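Local coordinates for polyisoprenyl-teichoic acid--peptidoglycan teichoic acid transferase TagV (Bacillus subtilis, PDB 6UF3), which belongs to the LytR-CpsA-Psr family of proteins, enzymes associated with the bacterial cell envelope, at residues A[31-43]-A[247-259]. Sequence-based numbering, arbitrary orientation.
Sequences VTLDPKNKTMKML and EKVRKTLQEHLDY
The imidazole of H256, in the last turn of helix 243-257, carries the aliphatic chain of K41 over one face, with CG 3.9 Å from the ring centroid in a CH-pi contact and CE 3.6 Å from CG of the histidine. Near the ring plane, both nitrogens are taken up by threonines of a beta hairpin: ND1 lies 2.9 Å from OG1 of T32 and NE2 2.8 Å from OG1 of T39, each a hydrogen bond in which either partner may donate. The backbone oxygen of T32 also sits at the edge, 3.2 Å from CE1. H256 reaches the hairpin because its CG stands anti to the backbone N (chi1 -167°), which carries the ring over the hairpin, between the hydroxyls of T32 and T39. Beyond the ring, K41 bends at chi4 (-66°) and forms a salt bridge with D220. Along the helix, apolar contacts take over: CG2 of T32 packs against L253 and L257, while L43 and V249 meet tip to tip, with CD2 3.8 Å from CG1. At the turn, where K38 and T39 face D34 in a G1 beta bulge, one water joins OD2 of D34 to the carbonyl oxygen of H256, and a second water joins OD1 of D34 to OD2 of D258, in the Schellman motif that ends the helix. The C-terminal helix is thus laid against strands 25-34 and 39-44 of the mixed sheet through a buried imidazole with an aliphatic chain over one face and polar atoms at its edge. Two bonds at separate nitrogens fix the ring's rotation, and the adaptable threonine hydroxyls could serve either neutral tautomer of the imidazole.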
# COMPACT_ATOMS: atom_id res chain seq x y z
N VAL A 31 2.70 5.23 3.61
CA VAL A 31 2.37 5.66 4.97
C VAL A 31 3.54 6.49 5.48
O VAL A 31 4.70 6.08 5.33
CB VAL A 31 2.11 4.45 5.89
CG1 VAL A 31 1.91 4.92 7.35
CG2 VAL A 31 0.91 3.66 5.41
N THR A 32 3.25 7.66 6.05
CA THR A 32 4.28 8.44 6.72
C THR A 32 4.01 8.41 8.22
O THR A 32 2.86 8.39 8.65
CB THR A 32 4.35 9.89 6.19
OG1 THR A 32 3.07 10.52 6.29
CG2 THR A 32 4.77 9.90 4.72
N LEU A 33 5.07 8.37 9.01
CA LEU A 33 4.97 8.18 10.45
C LEU A 33 5.80 9.23 11.16
O LEU A 33 6.94 9.52 10.77
CB LEU A 33 5.44 6.76 10.86
CG LEU A 33 4.68 5.55 10.29
CD1 LEU A 33 5.31 5.07 8.97
CD2 LEU A 33 4.65 4.41 11.28
N ASP A 34 5.22 9.82 12.21
CA ASP A 34 5.93 10.72 13.10
C ASP A 34 5.87 10.07 14.48
O ASP A 34 4.90 10.28 15.24
CB ASP A 34 5.31 12.12 13.09
CG ASP A 34 6.08 13.12 13.92
OD1 ASP A 34 7.11 12.74 14.53
OD2 ASP A 34 5.66 14.29 13.98
N PRO A 35 6.84 9.21 14.81
CA PRO A 35 6.74 8.43 16.05
C PRO A 35 6.84 9.27 17.31
O PRO A 35 6.23 8.92 18.33
CB PRO A 35 7.92 7.45 15.96
CG PRO A 35 8.18 7.30 14.49
CD PRO A 35 7.90 8.68 13.91
N LYS A 36 7.59 10.37 17.28
CA LYS A 36 7.67 11.22 18.46
C LYS A 36 6.30 11.74 18.87
O LYS A 36 6.05 11.96 20.05
CB LYS A 36 8.63 12.39 18.20
CG LYS A 36 10.07 12.09 18.58
CD LYS A 36 11.05 12.96 17.80
CE LYS A 36 12.48 12.48 17.96
NZ LYS A 36 13.31 12.78 16.75
N ASN A 37 5.40 11.92 17.90
CA ASN A 37 4.06 12.42 18.14
C ASN A 37 2.98 11.37 17.96
O ASN A 37 1.79 11.70 18.04
CB ASN A 37 3.77 13.61 17.21
CG ASN A 37 4.58 14.83 17.58
OD1 ASN A 37 4.62 15.23 18.74
ND2 ASN A 37 5.23 15.44 16.59
N LYS A 38 3.35 10.12 17.68
CA LYS A 38 2.41 9.02 17.48
C LYS A 38 1.38 9.34 16.40
O LYS A 38 0.18 9.11 16.58
CB LYS A 38 1.72 8.64 18.79
CG LYS A 38 2.64 8.10 19.86
CD LYS A 38 1.95 8.08 21.21
CE LYS A 38 2.19 6.78 21.96
NZ LYS A 38 3.63 6.41 22.01
N THR A 39 1.84 9.88 15.26
CA THR A 39 0.90 10.19 14.19
C THR A 39 1.28 9.45 12.91
O THR A 39 2.42 9.01 12.75
CB THR A 39 0.83 11.70 13.90
OG1 THR A 39 2.13 12.19 13.56
CG2 THR A 39 0.31 12.45 15.14
N MET A 40 0.28 9.32 12.03
CA MET A 40 0.42 8.66 10.73
C MET A 40 -0.40 9.37 9.66
O MET A 40 -1.48 9.90 9.93
CB MET A 40 -0.08 7.20 10.75
CG MET A 40 0.74 6.21 11.53
SD MET A 40 0.22 4.54 11.06
CE MET A 40 0.66 3.66 12.56
N LYS A 41 0.10 9.31 8.42
CA LYS A 41 -0.67 9.71 7.25
C LYS A 41 -0.59 8.59 6.22
O LYS A 41 0.35 7.79 6.25
CB LYS A 41 -0.15 11.03 6.65
CG LYS A 41 -0.14 12.15 7.67
CD LYS A 41 -0.03 13.53 7.03
CE LYS A 41 0.11 14.60 8.09
NZ LYS A 41 -1.11 14.75 8.93
N MET A 42 -1.59 8.52 5.35
CA MET A 42 -1.69 7.43 4.39
C MET A 42 -2.20 7.94 3.05
O MET A 42 -3.09 8.79 3.01
CB MET A 42 -2.62 6.30 4.90
CG MET A 42 -2.70 5.10 3.92
SD MET A 42 -3.80 3.76 4.44
CE MET A 42 -3.02 3.27 5.98
N LEU A 43 -1.64 7.41 1.96
CA LEU A 43 -2.00 7.81 0.61
C LEU A 43 -1.88 6.61 -0.32
O LEU A 43 -0.80 6.02 -0.40
CB LEU A 43 -1.07 8.94 0.16
CG LEU A 43 -1.02 9.43 -1.28
CD1 LEU A 43 -2.22 10.32 -1.57
CD2 LEU A 43 0.28 10.16 -1.49
N GLU A 247 0.64 19.21 -5.37
CA GLU A 247 1.54 20.09 -4.64
C GLU A 247 1.15 20.16 -3.17
O GLU A 247 2.03 20.17 -2.29
CB GLU A 247 1.56 21.49 -5.27
CG GLU A 247 2.45 21.61 -6.50
CD GLU A 247 3.85 21.04 -6.28
OE1 GLU A 247 4.45 21.28 -5.21
OE2 GLU A 247 4.37 20.35 -7.19
N LYS A 248 -0.16 20.18 -2.88
CA LYS A 248 -0.58 20.18 -1.47
C LYS A 248 -0.25 18.85 -0.78
O LYS A 248 0.18 18.84 0.38
CB LYS A 248 -2.08 20.49 -1.37
CG LYS A 248 -2.63 20.55 0.06
CD LYS A 248 -1.99 21.68 0.83
CE LYS A 248 -2.70 21.93 2.16
NZ LYS A 248 -2.02 23.02 2.89
N VAL A 249 -0.48 17.72 -1.46
CA VAL A 249 -0.12 16.42 -0.88
C VAL A 249 1.37 16.38 -0.57
O VAL A 249 1.79 15.93 0.50
CB VAL A 249 -0.53 15.28 -1.82
CG1 VAL A 249 0.13 13.96 -1.37
CG2 VAL A 249 -2.03 15.12 -1.86
N ARG A 250 2.19 16.81 -1.54
CA ARG A 250 3.63 16.86 -1.33
C ARG A 250 3.97 17.67 -0.09
O ARG A 250 4.73 17.21 0.77
CB ARG A 250 4.32 17.47 -2.57
CG ARG A 250 4.34 16.57 -3.78
CD ARG A 250 4.91 17.31 -4.99
NE ARG A 250 5.16 16.38 -6.09
CZ ARG A 250 5.48 16.76 -7.32
NH1 ARG A 250 5.59 18.06 -7.61
NH2 ARG A 250 5.69 15.85 -8.26
N LYS A 251 3.42 18.89 0.02
CA LYS A 251 3.76 19.74 1.15
C LYS A 251 3.30 19.11 2.46
O LYS A 251 4.00 19.21 3.48
CB LYS A 251 3.12 21.12 0.98
CG LYS A 251 4.02 22.13 0.26
CD LYS A 251 3.52 23.55 0.45
CE LYS A 251 2.40 23.87 -0.53
NZ LYS A 251 2.90 24.00 -1.93
N THR A 252 2.15 18.45 2.45
CA THR A 252 1.63 17.83 3.67
C THR A 252 2.52 16.69 4.14
O THR A 252 2.85 16.59 5.33
CB THR A 252 0.20 17.34 3.42
OG1 THR A 252 -0.61 18.46 3.05
CG2 THR A 252 -0.38 16.69 4.68
N LEU A 253 2.93 15.82 3.21
CA LEU A 253 3.80 14.70 3.56
C LEU A 253 5.18 15.19 3.99
O LEU A 253 5.77 14.68 4.95
CB LEU A 253 3.92 13.73 2.39
CG LEU A 253 2.63 13.01 2.00
CD1 LEU A 253 2.85 12.08 0.83
CD2 LEU A 253 2.04 12.26 3.20
N GLN A 254 5.72 16.19 3.28
CA GLN A 254 6.99 16.80 3.65
C GLN A 254 6.95 17.36 5.06
O GLN A 254 7.88 17.15 5.85
CB GLN A 254 7.34 17.90 2.65
CG GLN A 254 7.76 17.34 1.31
CD GLN A 254 7.68 18.37 0.20
OE1 GLN A 254 7.32 19.53 0.43
NE2 GLN A 254 8.04 17.94 -1.01
N GLU A 255 5.89 18.11 5.39
CA GLU A 255 5.78 18.66 6.73
C GLU A 255 5.69 17.55 7.76
O GLU A 255 6.31 17.63 8.83
CB GLU A 255 4.56 19.59 6.82
N HIS A 256 4.93 16.49 7.46
CA HIS A 256 4.82 15.40 8.42
C HIS A 256 6.17 14.74 8.66
O HIS A 256 6.50 14.37 9.79
CB HIS A 256 3.80 14.37 7.94
CG HIS A 256 3.41 13.38 8.99
ND1 HIS A 256 3.36 12.02 8.76
CD2 HIS A 256 3.06 13.54 10.29
CE1 HIS A 256 2.98 11.39 9.86
NE2 HIS A 256 2.79 12.30 10.80
N LEU A 257 6.99 14.64 7.61
CA LEU A 257 8.29 14.00 7.70
C LEU A 257 9.41 14.94 8.14
O LEU A 257 10.55 14.49 8.29
CB LEU A 257 8.66 13.37 6.35
CG LEU A 257 7.82 12.20 5.85
CD1 LEU A 257 8.16 11.88 4.38
CD2 LEU A 257 8.03 10.94 6.69
N ASP A 258 9.12 16.22 8.36
CA ASP A 258 10.15 17.22 8.66
C ASP A 258 11.20 17.27 7.55
O ASP A 258 12.39 17.41 7.81
CB ASP A 258 10.80 16.96 10.02
CG ASP A 258 9.82 17.07 11.18
OD1 ASP A 258 8.84 17.84 11.05
OD2 ASP A 258 10.03 16.40 12.21
N TYR A 259 10.74 17.15 6.31
CA TYR A 259 11.61 17.10 5.14
C TYR A 259 11.26 18.26 4.23
O TYR A 259 10.09 18.43 3.86
CB TYR A 259 11.47 15.75 4.41
CG TYR A 259 12.20 15.65 3.08
CD1 TYR A 259 13.54 15.28 3.02
CD2 TYR A 259 11.54 15.90 1.88
CE1 TYR A 259 14.20 15.18 1.81
CE2 TYR A 259 12.20 15.81 0.66
CZ TYR A 259 13.53 15.45 0.63
OH TYR A 259 14.18 15.35 -0.58
O HOH W 1 5.94 15.98 11.95
O HOH W 2 8.50 15.21 14.73